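Long-range contacts in transcriptional regulator, TetR family (Legionella pneumophila subsp. pneumophila str. Philadelphia 1, PDB 3ON4), which probably binds DNA and controls transcription as a dimeric regulator of the TetR family: residues L22-G27 / E103-L108; R14-A19 / V59-W64; S161-G166 / E180-F185; N10-I15 / Y49-K54. All coordinates share one frame; numbering follows the deposited sequence.

How the interactions relate
Interactions 1 and 3 are buried, while interactions 2 and 4 are partly so. Three of the four lean on helix 11-26: interaction 4 uses its start, interaction 2 its middle and interaction 1 its end. Interactions 2 and 4 share Arg14 and Ile15 and meet where Phe51 touches Ala60 and Leu16. Interaction 2 reaches interaction 1 through Val61 against Leu108 and Ile23. Chemistry follows place: helix end and loop in interaction 1 bring hydrogen bonds and a salt bridge, whereas the helix pairs of interactions 2 and 3 meet through carbon. Interaction 4 mixes ring contacts with a water. Interaction 3 lies against the second subunit and meets interaction 1 where Glu164 touches Met106 and Cys107.

Interaction 1. Residues L22-G27 / E103-L108; sequences LIQKDG and ENKMCL
Gln24 of helix 11-26 reaches across the loop 103-108 and touches Lys105, Met106 and Leu108 in turn. Its CB rests on Lys105 CG at 3.7 Å. CG comes next, 3.8 Å from Leu108 CD1, the two side chains crossing at about a right angle. At the tip NE2 gives a hydrogen bond to Met106 O (2.9 Å, 153° at the hydrogen), with that oxygen close to the amide plane, and NE2 also bonds Leu98 O. OE1 accepts from a water 2.7 Å away, which accepts from Lys105 NZ; that amine also bonds Ser102. Both ends of the amide are thus held, fixing its rotation. The backbone adds a second tie, Met106 N to Gln24 O at 2.9 Å, so Gln24 holds Met106 by two bonds. Beside it, Lys25 NZ makes a salt bridge with Glu103 OE1 at 2.6 Å; the carboxylate may also offset the like charge of Lys105 NZ, 5.5 Å from Lys25 NZ. Ile23 CG2 presses tightly on Leu108 CD1, at 3.4 Å. The contact joins the end of the first helix of the DNA-binding domain to the loop entering helix 108-115, with helix 54-77 against Ile23 and Leu108 and helix 149-173 against Met106.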
loop_
_atom_site.group_PDB
_atom_site.type_symbol
_atom_site.label_atom_id
_atom_site.label_comp_id
_atom_site.label_asym_id
_atom_site.label_seq_id
_atom_site.Cartn_x
_atom_site.Cartn_y
_atom_site.Cartn_z
ATOM N N LEU A 22 -15.642 -0.171 5.781
ATOM C CA LEU A 22 -15.409 1.147 5.186
ATOM C C LEU A 22 -13.919 1.478 5.090
ATOM O O LEU A 22 -13.470 2.015 4.065
ATOM C CB LEU A 22 -16.171 2.230 5.968
ATOM C CG LEU A 22 -17.694 2.121 5.798
ATOM C CD1 LEU A 22 -18.401 3.101 6.731
ATOM C CD2 LEU A 22 -18.115 2.336 4.341
ATOM N N ILE A 23 -13.159 1.150 6.133
ATOM C CA ILE A 23 -11.723 1.436 6.160
ATOM C C ILE A 23 -11.027 0.598 5.089
ATOM O O ILE A 23 -10.215 1.134 4.296
ATOM C CB ILE A 23 -11.096 1.214 7.557
ATOM C CG1 ILE A 23 -11.642 2.267 8.543
ATOM C CG2 ILE A 23 -9.554 1.278 7.454
ATOM C CD1 ILE A 23 -11.350 1.924 10.044
ATOM N N GLN A 24 -11.376 -0.680 5.018
ATOM C CA GLN A 24 -10.822 -1.567 4.004
ATOM C C GLN A 24 -11.154 -1.173 2.569
ATOM O O GLN A 24 -10.418 -1.537 1.659
ATOM C CB GLN A 24 -11.238 -3.015 4.227
ATOM C CG GLN A 24 -10.626 -3.650 5.462
ATOM C CD GLN A 24 -10.933 -5.111 5.523
ATOM O OE1 GLN A 24 -11.924 -5.515 6.119
ATOM N NE2 GLN A 24 -10.108 -5.920 4.857
ATOM N N LYS A 25 -12.282 -0.490 2.355
ATOM C CA LYS A 25 -12.684 -0.101 1.003
ATOM C C LYS A 25 -12.060 1.251 0.635
ATOM O O LYS A 25 -11.463 1.408 -0.433
ATOM C CB LYS A 25 -14.212 -0.006 0.884
ATOM C CG LYS A 25 -14.923 -1.364 0.933
ATOM C CD LYS A 25 -16.422 -1.220 0.966
ATOM C CE LYS A 25 -17.100 -2.572 0.989
ATOM N NZ LYS A 25 -18.580 -2.451 0.836
ATOM N N ASP A 26 -12.183 2.211 1.545
ATOM C CA ASP A 26 -11.942 3.631 1.219
ATOM C C ASP A 26 -10.838 4.292 1.999
ATOM O O ASP A 26 -10.285 5.311 1.539
ATOM C CB ASP A 26 -13.206 4.455 1.476
ATOM C CG ASP A 26 -14.368 4.051 0.598
ATOM O OD1 ASP A 26 -14.178 3.465 -0.497
ATOM O OD2 ASP A 26 -15.511 4.331 1.019
ATOM N N GLY A 27 -10.533 3.761 3.181
ATOM C CA GLY A 27 -9.464 4.297 4.019
ATOM C C GLY A 27 -10.010 5.125 5.162
ATOM O O GLY A 27 -11.082 5.699 5.050
ATOM N N GLU A 103 -15.780 -8.009 -1.499
ATOM C CA GLU A 103 -16.099 -6.719 -2.102
ATOM C C GLU A 103 -14.863 -5.867 -2.421
ATOM O O GLU A 103 -14.855 -4.660 -2.190
ATOM C CB GLU A 103 -17.099 -5.955 -1.218
ATOM C CG GLU A 103 -18.411 -6.750 -1.004
ATOM C CD GLU A 103 -19.460 -6.044 -0.133
ATOM O OE1 GLU A 103 -19.182 -4.963 0.422
ATOM O OE2 GLU A 103 -20.570 -6.592 -0.012
ATOM N N ASN A 104 -13.832 -6.525 -2.944
ATOM C CA ASN A 104 -12.627 -5.878 -3.476
ATOM C C ASN A 104 -11.910 -5.016 -2.428
ATOM O O ASN A 104 -11.313 -3.995 -2.767
ATOM C CB ASN A 104 -12.990 -5.017 -4.687
ATOM C CG ASN A 104 -11.791 -4.658 -5.531
ATOM O OD1 ASN A 104 -10.950 -5.513 -5.838
ATOM N ND2 ASN A 104 -11.701 -3.402 -5.916
ATOM N N LYS A 105 -11.951 -5.462 -1.170
ATOM C CA LYS A 105 -11.292 -4.780 -0.080
ATOM C C LYS A 105 -9.773 -4.875 -0.090
ATOM O O LYS A 105 -9.185 -5.835 -0.604
ATOM C CB LYS A 105 -11.806 -5.282 1.265
ATOM C CG LYS A 105 -13.184 -4.739 1.636
ATOM C CD LYS A 105 -13.821 -5.569 2.721
ATOM C CE LYS A 105 -15.317 -5.355 2.819
ATOM N NZ LYS A 105 -15.921 -6.378 3.713
HETATM N N MSE A 106 -9.147 -3.854 0.490
HETATM C CA MSE A 106 -7.722 -3.893 0.776
HETATM C C MSE A 106 -7.527 -4.455 2.182
HETATM O O MSE A 106 -8.447 -4.433 3.014
HETATM C CB MSE A 106 -7.161 -2.464 0.682
HETATM C CG MSE A 106 -5.681 -2.283 0.965
HETATM SE SE MSE A 106 -4.551 -3.398 -0.153
HETATM C CE MSE A 106 -2.854 -3.006 0.682
ATOM N N CYS A 107 -6.318 -4.931 2.455
ATOM C CA CYS A 107 -5.905 -5.311 3.806
ATOM C C CYS A 107 -6.128 -4.147 4.754
ATOM O O CYS A 107 -5.736 -3.024 4.432
ATOM C CB CYS A 107 -4.408 -5.637 3.801
ATOM S SG CYS A 107 -3.697 -6.025 5.451
ATOM N N LEU A 108 -6.741 -4.388 5.910
ATOM C CA LEU A 108 -6.923 -3.307 6.900
ATOM C C LEU A 108 -5.581 -2.731 7.360
ATOM O O LEU A 108 -5.411 -1.501 7.511
ATOM C CB LEU A 108 -7.673 -3.808 8.125
ATOM C CG LEU A 108 -8.119 -2.773 9.148
ATOM C CD1 LEU A 108 -9.295 -1.907 8.598
ATOM C CD2 LEU A 108 -8.531 -3.465 10.425
HETATM O O HOH W 1 -14.611 -5.876 6.193
#

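Interaction 2. Residues R14-A19 / V59-W64; sequences RILAVA and VAVISW
Leu16 and Trp64 meet with the leucine stem lying over one face of the indole. Leu16 CB sits 4.2 Å from the centroid of the six-membered ring and 27° off its normal, a CH-pi contact displaced toward the rim and nearest CE3 and CZ3. Trp64 CG stands anti to its backbone N (chi1 -179°), and from there the ring extends toward helix 11-26. Its far corner reaches the next residue too: CH2 lies 3.9 Å from Ala17 CB, and CZ3 comes within 3.6 Å of Leu16 O. The leucine's branch goes another way. Leu16 CD2 meets Val61 CG2 at 3.8 Å and Ala60 CB at 3.9 Å, and the Leu16 and Val61 side chains point opposite ways as they pass. The same Val61 methyl, CG2, also takes Ala19 CB at 3.8 Å, so one valine branch bridges two residues of the first helix. Apart from the ring's approach to Leu16 O, the side chains meet carbon on carbon, with small alanines on both helices; the axes of segments 14-19 and 59-64 approach to 9.7 Å and cross almost squarely, at -83°. Helix 54-77 is the long helix that links the DNA-binding end to the rest of the chain. Lys68, one turn on along it, makes a cation-pi contact with Trp64. Helix 33-40 packs on Ala19, and helix 121-144 lies against Val59 and Ile62.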
loop_
_atom_site.group_PDB
_atom_site.type_symbol
_atom_site.label_atom_id
_atom_site.label_comp_id
_atom_site.label_asym_id
_atom_site.label_seq_id
_atom_site.Cartn_x
_atom_site.Cartn_y
_atom_site.Cartn_z
ATOM N N ARG A 14 -21.784 -4.184 15.515
ATOM C CA ARG A 14 -22.198 -3.792 14.162
ATOM C C ARG A 14 -21.431 -2.548 13.700
ATOM O O ARG A 14 -21.112 -2.405 12.502
ATOM C CB ARG A 14 -23.714 -3.601 14.075
ATOM C CG ARG A 14 -24.504 -4.872 14.307
ATOM C CD ARG A 14 -25.887 -4.837 13.650
ATOM N NE ARG A 14 -26.586 -3.567 13.827
ATOM C CZ ARG A 14 -27.626 -3.151 13.100
ATOM N NH1 ARG A 14 -28.176 -1.981 13.374
ATOM N NH2 ARG A 14 -28.119 -3.888 12.102
ATOM N N ILE A 15 -21.113 -1.656 14.639
ATOM C CA ILE A 15 -20.329 -0.454 14.315
ATOM C C ILE A 15 -18.933 -0.877 13.893
ATOM O O ILE A 15 -18.417 -0.438 12.863
ATOM C CB ILE A 15 -20.219 0.556 15.507
ATOM C CG1 ILE A 15 -21.561 1.222 15.775
ATOM C CG2 ILE A 15 -19.133 1.611 15.184
ATOM C CD1 ILE A 15 -21.717 1.866 17.181
ATOM N N LEU A 16 -18.327 -1.755 14.681
ATOM C CA LEU A 16 -16.996 -2.239 14.366
ATOM C C LEU A 16 -16.962 -2.917 12.981
ATOM O O LEU A 16 -16.063 -2.650 12.176
ATOM C CB LEU A 16 -16.496 -3.197 15.439
ATOM C CG LEU A 16 -16.108 -2.530 16.764
ATOM C CD1 LEU A 16 -16.011 -3.592 17.886
ATOM C CD2 LEU A 16 -14.809 -1.738 16.599
ATOM N N ALA A 17 -17.957 -3.751 12.707
ATOM C CA ALA A 17 -17.958 -4.511 11.441
ATOM C C ALA A 17 -18.085 -3.604 10.204
ATOM O O ALA A 17 -17.377 -3.810 9.188
ATOM C CB ALA A 17 -19.041 -5.605 11.462
ATOM N N VAL A 18 -18.951 -2.595 10.277
ATOM C CA VAL A 18 -19.102 -1.673 9.131
ATOM C C VAL A 18 -17.897 -0.743 9.038
ATOM O O VAL A 18 -17.423 -0.466 7.942
ATOM C CB VAL A 18 -20.396 -0.826 9.173
ATOM C CG1 VAL A 18 -20.670 -0.210 7.765
ATOM C CG2 VAL A 18 -21.549 -1.650 9.609
ATOM N N ALA A 19 -17.354 -0.302 10.181
ATOM C CA ALA A 19 -16.175 0.572 10.164
ATOM C C ALA A 19 -15.002 -0.142 9.504
ATOM O O ALA A 19 -14.283 0.423 8.647
ATOM C CB ALA A 19 -15.809 1.042 11.602
ATOM N N VAL A 59 -8.690 2.608 16.848
ATOM C CA VAL A 59 -7.935 1.714 17.730
ATOM C C VAL A 59 -8.671 0.386 17.921
ATOM O O VAL A 59 -8.085 -0.702 17.821
ATOM C CB VAL A 59 -7.681 2.389 19.096
ATOM C CG1 VAL A 59 -7.235 1.376 20.174
ATOM C CG2 VAL A 59 -6.660 3.516 18.950
ATOM N N ALA A 60 -9.959 0.488 18.202
ATOM C CA ALA A 60 -10.782 -0.679 18.468
ATOM C C ALA A 60 -10.949 -1.580 17.214
ATOM O O ALA A 60 -10.896 -2.807 17.320
ATOM C CB ALA A 60 -12.168 -0.239 19.043
ATOM N N VAL A 61 -11.107 -0.977 16.034
ATOM C CA VAL A 61 -11.230 -1.734 14.788
ATOM C C VAL A 61 -9.937 -2.526 14.517
ATOM O O VAL A 61 -9.982 -3.717 14.217
ATOM C CB VAL A 61 -11.522 -0.808 13.575
ATOM C CG1 VAL A 61 -11.368 -1.585 12.247
ATOM C CG2 VAL A 61 -12.927 -0.213 13.701
ATOM N N ILE A 62 -8.785 -1.882 14.656
ATOM C CA ILE A 62 -7.531 -2.582 14.342
ATOM C C ILE A 62 -7.295 -3.678 15.379
ATOM O O ILE A 62 -6.896 -4.778 15.029
ATOM C CB ILE A 62 -6.299 -1.685 14.276
ATOM C CG1 ILE A 62 -6.471 -0.578 13.259
ATOM C CG2 ILE A 62 -5.057 -2.538 13.875
ATOM C CD1 ILE A 62 -5.506 0.621 13.470
ATOM N N SER A 63 -7.563 -3.382 16.649
ATOM C CA SER A 63 -7.376 -4.361 17.705
ATOM C C SER A 63 -8.242 -5.627 17.489
ATOM O O SER A 63 -7.746 -6.759 17.597
ATOM C CB SER A 63 -7.639 -3.719 19.078
ATOM O OG SER A 63 -7.422 -4.642 20.128
ATOM N N TRP A 64 -9.529 -5.417 17.175
ATOM C CA TRP A 64 -10.446 -6.497 16.850
ATOM C C TRP A 64 -9.979 -7.323 15.641
ATOM O O TRP A 64 -9.941 -8.575 15.677
ATOM C CB TRP A 64 -11.791 -5.878 16.529
ATOM C CG TRP A 64 -12.874 -6.815 16.195
ATOM C CD1 TRP A 64 -13.248 -7.930 16.890
ATOM C CD2 TRP A 64 -13.786 -6.691 15.101
ATOM N NE1 TRP A 64 -14.325 -8.530 16.273
ATOM C CE2 TRP A 64 -14.683 -7.778 15.179
ATOM C CE3 TRP A 64 -13.927 -5.766 14.047
ATOM C CZ2 TRP A 64 -15.710 -7.971 14.241
ATOM C CZ3 TRP A 64 -14.939 -5.962 13.124
ATOM C CH2 TRP A 64 -15.820 -7.049 13.228
#

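Interaction 3. Residues S161-G166 / E180-F185; sequences SLVEGG and EGVRHF
Leu162 and Val182 are brought together by similar first torsions: Leu162 CG stands anti to its backbone N (chi1 -168°), and Val182 CG1 does the same (chi1 -178°), leaving Val182 CG2 beside its own N. The two side chains then run by each other, pointing opposite ways, with Leu162 CG 4.0 Å from Val182 CG2. That methyl also lies 3.6 Å from Leu162 O and 4.4 Å from Gly166 CA, where the absence of a side chain makes room for it. Leu162 CD2 sits close on Phe185 CB, at 3.3 Å; the leucine and phenylalanine cross at a slant. On the other flank Val163 CG2 meets Val182 CG1 at 3.8 Å, the valines nearly perpendicular. The segments run antiparallel at 167°, their axes 9.4 Å apart. Phe92 of helix 84-98 touches both valines, and the second subunit packs on Leu162 and Phe185, while Gln158 of that subunit bonds Gly181 O. As in other TetR-family dimers, these two C-terminal helices probably belong to a four-helix bundle, and a contact whose side chains meet through aliphatic and aromatic carbon implies that fit, rather than polar bonds between the two segments, joins them.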
loop_
_atom_site.group_PDB
_atom_site.type_symbol
_atom_site.label_atom_id
_atom_site.label_comp_id
_atom_site.label_asym_id
_atom_site.label_seq_id
_atom_site.Cartn_x
_atom_site.Cartn_y
_atom_site.Cartn_z
ATOM N N SER A 161 5.377 -8.022 2.212
ATOM C CA SER A 161 5.503 -6.905 1.269
ATOM C C SER A 161 4.786 -7.235 -0.039
ATOM O O SER A 161 4.039 -6.407 -0.586
ATOM C CB SER A 161 6.971 -6.587 0.991
ATOM O OG SER A 161 7.638 -6.247 2.198
ATOM N N LEU A 162 4.986 -8.458 -0.530
ATOM C CA LEU A 162 4.408 -8.851 -1.796
ATOM C C LEU A 162 2.892 -8.963 -1.675
ATOM O O LEU A 162 2.180 -8.560 -2.579
ATOM C CB LEU A 162 5.004 -10.166 -2.273
ATOM C CG LEU A 162 4.754 -10.645 -3.689
ATOM C CD1 LEU A 162 4.963 -9.535 -4.753
ATOM C CD2 LEU A 162 5.691 -11.816 -3.954
ATOM N N VAL A 163 2.420 -9.502 -0.562
ATOM C CA VAL A 163 0.988 -9.614 -0.309
ATOM C C VAL A 163 0.357 -8.220 -0.325
ATOM O O VAL A 163 -0.654 -7.999 -1.005
ATOM C CB VAL A 163 0.696 -10.319 1.031
ATOM C CG1 VAL A 163 -0.771 -10.069 1.493
ATOM C CG2 VAL A 163 1.025 -11.812 0.941
ATOM N N GLU A 164 0.950 -7.276 0.406
ATOM C CA GLU A 164 0.394 -5.924 0.500
ATOM C C GLU A 164 0.396 -5.229 -0.869
ATOM O O GLU A 164 -0.624 -4.688 -1.322
ATOM C CB GLU A 164 1.116 -5.090 1.555
ATOM C CG GLU A 164 0.936 -5.604 2.996
ATOM C CD GLU A 164 -0.484 -5.554 3.497
ATOM O OE1 GLU A 164 -1.263 -4.712 3.021
ATOM O OE2 GLU A 164 -0.833 -6.333 4.415
ATOM N N GLY A 165 1.530 -5.257 -1.548
ATOM C CA GLY A 165 1.643 -4.602 -2.847
ATOM C C GLY A 165 0.777 -5.263 -3.912
ATOM O O GLY A 165 0.186 -4.578 -4.757
ATOM N N GLY A 166 0.713 -6.591 -3.890
ATOM C CA GLY A 166 -0.140 -7.352 -4.803
ATOM C C GLY A 166 -1.619 -7.036 -4.651
ATOM O O GLY A 166 -2.345 -6.845 -5.655
ATOM N N GLU A 180 -1.808 -13.753 -8.380
ATOM C CA GLU A 180 -1.170 -14.999 -8.841
ATOM C C GLU A 180 0.339 -14.907 -8.647
ATOM O O GLU A 180 0.973 -15.877 -8.292
ATOM C CB GLU A 180 -1.518 -15.285 -10.299
ATOM C CG GLU A 180 -2.985 -15.658 -10.513
ATOM C CD GLU A 180 -3.345 -15.802 -11.986
ATOM O OE1 GLU A 180 -2.470 -15.573 -12.839
ATOM O OE2 GLU A 180 -4.507 -16.148 -12.291
ATOM N N GLY A 181 0.888 -13.720 -8.869
ATOM C CA GLY A 181 2.306 -13.439 -8.663
ATOM C C GLY A 181 2.788 -13.664 -7.245
ATOM O O GLY A 181 3.920 -14.117 -7.034
ATOM N N VAL A 182 1.939 -13.344 -6.277
ATOM C CA VAL A 182 2.242 -13.587 -4.875
ATOM C C VAL A 182 2.324 -15.096 -4.648
ATOM O O VAL A 182 3.271 -15.596 -4.031
ATOM C CB VAL A 182 1.166 -13.031 -3.948
ATOM C CG1 VAL A 182 1.569 -13.277 -2.480
ATOM C CG2 VAL A 182 0.934 -11.545 -4.238
ATOM N N ARG A 183 1.314 -15.810 -5.122
ATOM C CA ARG A 183 1.319 -17.267 -5.020
ATOM C C ARG A 183 2.506 -17.897 -5.737
ATOM O O ARG A 183 3.121 -18.797 -5.192
ATOM C CB ARG A 183 0.008 -17.848 -5.529
ATOM C CG ARG A 183 -0.126 -19.355 -5.413
ATOM C CD ARG A 183 0.104 -19.914 -4.008
ATOM N NE ARG A 183 -0.052 -21.365 -4.053
ATOM C CZ ARG A 183 -1.156 -22.046 -3.743
ATOM N NH1 ARG A 183 -2.254 -21.447 -3.291
ATOM N NH2 ARG A 183 -1.152 -23.364 -3.870
ATOM N N HIS A 184 2.826 -17.432 -6.945
ATOM C CA HIS A 184 4.002 -17.913 -7.675
ATOM C C HIS A 184 5.283 -17.722 -6.859
ATOM O O HIS A 184 6.111 -18.611 -6.801
ATOM C CB HIS A 184 4.187 -17.181 -9.016
ATOM C CG HIS A 184 3.176 -17.538 -10.065
ATOM N ND1 HIS A 184 2.738 -18.830 -10.275
ATOM C CD2 HIS A 184 2.542 -16.773 -10.988
ATOM C CE1 HIS A 184 1.864 -18.842 -11.269
ATOM N NE2 HIS A 184 1.728 -17.607 -11.719
ATOM N N PHE A 185 5.454 -16.552 -6.241
ATOM C CA PHE A 185 6.639 -16.308 -5.420
ATOM C C PHE A 185 6.736 -17.327 -4.278
ATOM O O PHE A 185 7.807 -17.883 -4.004
ATOM C CB PHE A 185 6.636 -14.889 -4.849
ATOM C CG PHE A 185 7.738 -14.629 -3.843
ATOM C CD1 PHE A 185 8.997 -14.249 -4.261
ATOM C CD2 PHE A 185 7.499 -14.742 -2.480
ATOM C CE1 PHE A 185 10.020 -14.011 -3.342
ATOM C CE2 PHE A 185 8.500 -14.478 -1.558
ATOM C CZ PHE A 185 9.767 -14.119 -1.993
#

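Interaction 4. Residues N10-I15 / Y49-K54; sequences NTKERI and YHFPSK
Lys12 and His50 face each other with CA atoms 6.7 Å apart, where the first turn of helix 11-26 passes the end of helix 44-50 and Phe51 leaves helical geometry. Lys12 CB lies over one face of the His50 ring, 4.3 Å from its centroid and 18° off the normal, a CH-pi contact. Tyr49 CD1 occupies the opposite face, so the imidazole is held between a lysine stem and its own neighbour. Water 2 sits in the ring plane at ND1, at 2.9 Å, and accepts a weak bond from Lys12 NZ. Lys12 CG stands anti to the backbone N (chi1 -164°), which carries it on to Phe51, where it touches CZ at 3.8 Å; the two side chains cross at about a right angle. Ile15 continues the contact one helical turn further along. Its CG2 packs on Phe51 CE2 at 3.7 Å and its CD1 approaches His50 CD2 at 4.1 Å. Thr11 CB adds a looser touch near His50 NE2. The helix start is fixed separately, since Asn10 OD1 accepts from Glu13 N at 2.9 Å, an N-cap. His50 and Phe51 close the predicted helix-turn-helix, so this contact fastens the end of its second helix, probably the recognition helix, to helix 11-26. Helix 54-77 packs on Ile15 and Phe51 through Leu57, and helix 33-40 reaches Ile15 through Ile36.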
loop_
_atom_site.group_PDB
_atom_site.type_symbol
_atom_site.label_atom_id
_atom_site.label_comp_id
_atom_site.label_asym_id
_atom_site.label_seq_id
_atom_site.Cartn_x
_atom_site.Cartn_y
_atom_site.Cartn_z
ATOM N N ASN A 10 -24.689 -6.981 18.697
ATOM C CA ASN A 10 -24.980 -5.758 19.447
ATOM C C ASN A 10 -24.500 -4.508 18.691
ATOM O O ASN A 10 -23.826 -4.607 17.656
ATOM C CB ASN A 10 -24.472 -5.828 20.903
ATOM C CG ASN A 10 -22.942 -5.870 21.041
ATOM O OD1 ASN A 10 -22.184 -5.316 20.234
ATOM N ND2 ASN A 10 -22.487 -6.523 22.109
ATOM N N THR A 11 -24.878 -3.338 19.190
ATOM C CA THR A 11 -24.613 -2.098 18.480
ATOM C C THR A 11 -23.108 -1.879 18.259
ATOM O O THR A 11 -22.694 -1.545 17.146
ATOM C CB THR A 11 -25.243 -0.891 19.195
ATOM O OG1 THR A 11 -26.645 -1.139 19.356
ATOM C CG2 THR A 11 -25.031 0.382 18.364
ATOM N N LYS A 12 -22.323 -2.125 19.292
ATOM C CA LYS A 12 -20.866 -1.978 19.235
ATOM C C LYS A 12 -20.263 -2.853 18.136
ATOM O O LYS A 12 -19.440 -2.381 17.340
ATOM C CB LYS A 12 -20.232 -2.328 20.565
ATOM C CG LYS A 12 -18.799 -1.862 20.723
ATOM C CD LYS A 12 -18.308 -2.042 22.153
ATOM C CE LYS A 12 -16.898 -1.500 22.297
ATOM N NZ LYS A 12 -16.395 -1.587 23.683
ATOM N N GLU A 13 -20.677 -4.113 18.104
ATOM C CA GLU A 13 -20.157 -5.050 17.118
ATOM C C GLU A 13 -20.555 -4.646 15.705
ATOM O O GLU A 13 -19.747 -4.734 14.787
ATOM C CB GLU A 13 -20.578 -6.502 17.400
ATOM C CG GLU A 13 -20.272 -7.407 16.182
ATOM C CD GLU A 13 -20.092 -8.871 16.510
ATOM O OE1 GLU A 13 -20.629 -9.327 17.538
ATOM O OE2 GLU A 13 -19.415 -9.563 15.711
ATOM N N ARG A 14 -21.784 -4.184 15.515
ATOM C CA ARG A 14 -22.198 -3.792 14.162
ATOM C C ARG A 14 -21.431 -2.548 13.700
ATOM O O ARG A 14 -21.112 -2.405 12.502
ATOM C CB ARG A 14 -23.714 -3.601 14.075
ATOM C CG ARG A 14 -24.504 -4.872 14.307
ATOM C CD ARG A 14 -25.887 -4.837 13.650
ATOM N NE ARG A 14 -26.586 -3.567 13.827
ATOM C CZ ARG A 14 -27.626 -3.151 13.100
ATOM N NH1 ARG A 14 -28.176 -1.981 13.374
ATOM N NH2 ARG A 14 -28.119 -3.888 12.102
ATOM N N ILE A 15 -21.113 -1.656 14.639
ATOM C CA ILE A 15 -20.329 -0.454 14.315
ATOM C C ILE A 15 -18.933 -0.877 13.893
ATOM O O ILE A 15 -18.417 -0.438 12.863
ATOM C CB ILE A 15 -20.219 0.556 15.507
ATOM C CG1 ILE A 15 -21.561 1.222 15.775
ATOM C CG2 ILE A 15 -19.133 1.611 15.184
ATOM C CD1 ILE A 15 -21.717 1.866 17.181
ATOM N N TYR A 49 -21.254 7.422 21.488
ATOM C CA TYR A 49 -21.488 6.784 22.774
ATOM C C TYR A 49 -20.427 5.722 23.086
ATOM O O TYR A 49 -19.783 5.756 24.130
ATOM C CB TYR A 49 -22.875 6.148 22.757
ATOM C CG TYR A 49 -23.309 5.628 24.082
ATOM C CD1 TYR A 49 -22.950 4.355 24.491
ATOM C CD2 TYR A 49 -24.071 6.410 24.933
ATOM C CE1 TYR A 49 -23.331 3.869 25.704
ATOM C CE2 TYR A 49 -24.466 5.936 26.171
ATOM C CZ TYR A 49 -24.089 4.667 26.545
ATOM O OH TYR A 49 -24.483 4.187 27.748
ATOM N N HIS A 50 -20.256 4.784 22.167
ATOM C CA HIS A 50 -19.266 3.718 22.307
ATOM C C HIS A 50 -17.852 4.184 21.956
ATOM O O HIS A 50 -16.897 3.678 22.508
ATOM C CB HIS A 50 -19.637 2.528 21.409
ATOM C CG HIS A 50 -20.911 1.842 21.808
ATOM N ND1 HIS A 50 -20.982 0.956 22.864
ATOM C CD2 HIS A 50 -22.162 1.917 21.293
ATOM C CE1 HIS A 50 -22.222 0.513 22.976
ATOM N NE2 HIS A 50 -22.959 1.086 22.041
ATOM N N PHE A 51 -17.736 5.156 21.045
ATOM C CA PHE A 51 -16.445 5.620 20.552
ATOM C C PHE A 51 -16.453 7.138 20.534
ATOM O O PHE A 51 -16.831 7.741 19.530
ATOM C CB PHE A 51 -16.194 5.034 19.150
ATOM C CG PHE A 51 -16.332 3.545 19.101
ATOM C CD1 PHE A 51 -15.364 2.736 19.655
ATOM C CD2 PHE A 51 -17.467 2.947 18.562
ATOM C CE1 PHE A 51 -15.483 1.359 19.633
ATOM C CE2 PHE A 51 -17.588 1.566 18.544
ATOM C CZ PHE A 51 -16.584 0.776 19.081
ATOM N N PRO A 52 -16.059 7.782 21.662
ATOM C CA PRO A 52 -16.198 9.237 21.772
ATOM C C PRO A 52 -15.507 10.004 20.650
ATOM O O PRO A 52 -16.000 11.049 20.214
ATOM C CB PRO A 52 -15.576 9.556 23.143
ATOM C CG PRO A 52 -15.740 8.323 23.920
ATOM C CD PRO A 52 -15.690 7.165 22.942
ATOM N N SER A 53 -14.381 9.481 20.173
ATOM C CA SER A 53 -13.661 10.097 19.077
ATOM C C SER A 53 -13.488 9.093 17.958
ATOM O O SER A 53 -13.519 7.891 18.183
ATOM C CB SER A 53 -12.301 10.598 19.562
ATOM O OG SER A 53 -11.446 9.510 19.836
ATOM N N LYS A 54 -13.284 9.583 16.751
ATOM C CA LYS A 54 -12.947 8.679 15.645
ATOM C C LYS A 54 -11.734 7.824 16.007
ATOM O O LYS A 54 -11.707 6.637 15.673
ATOM C CB LYS A 54 -12.678 9.457 14.373
ATOM C CG LYS A 54 -12.620 8.637 13.102
ATOM C CD LYS A 54 -12.408 9.565 11.927
ATOM C CE LYS A 54 -12.339 8.830 10.639
ATOM N NZ LYS A 54 -12.186 9.729 9.447
HETATM O O HOH W 2 -18.869 0.320 24.712
#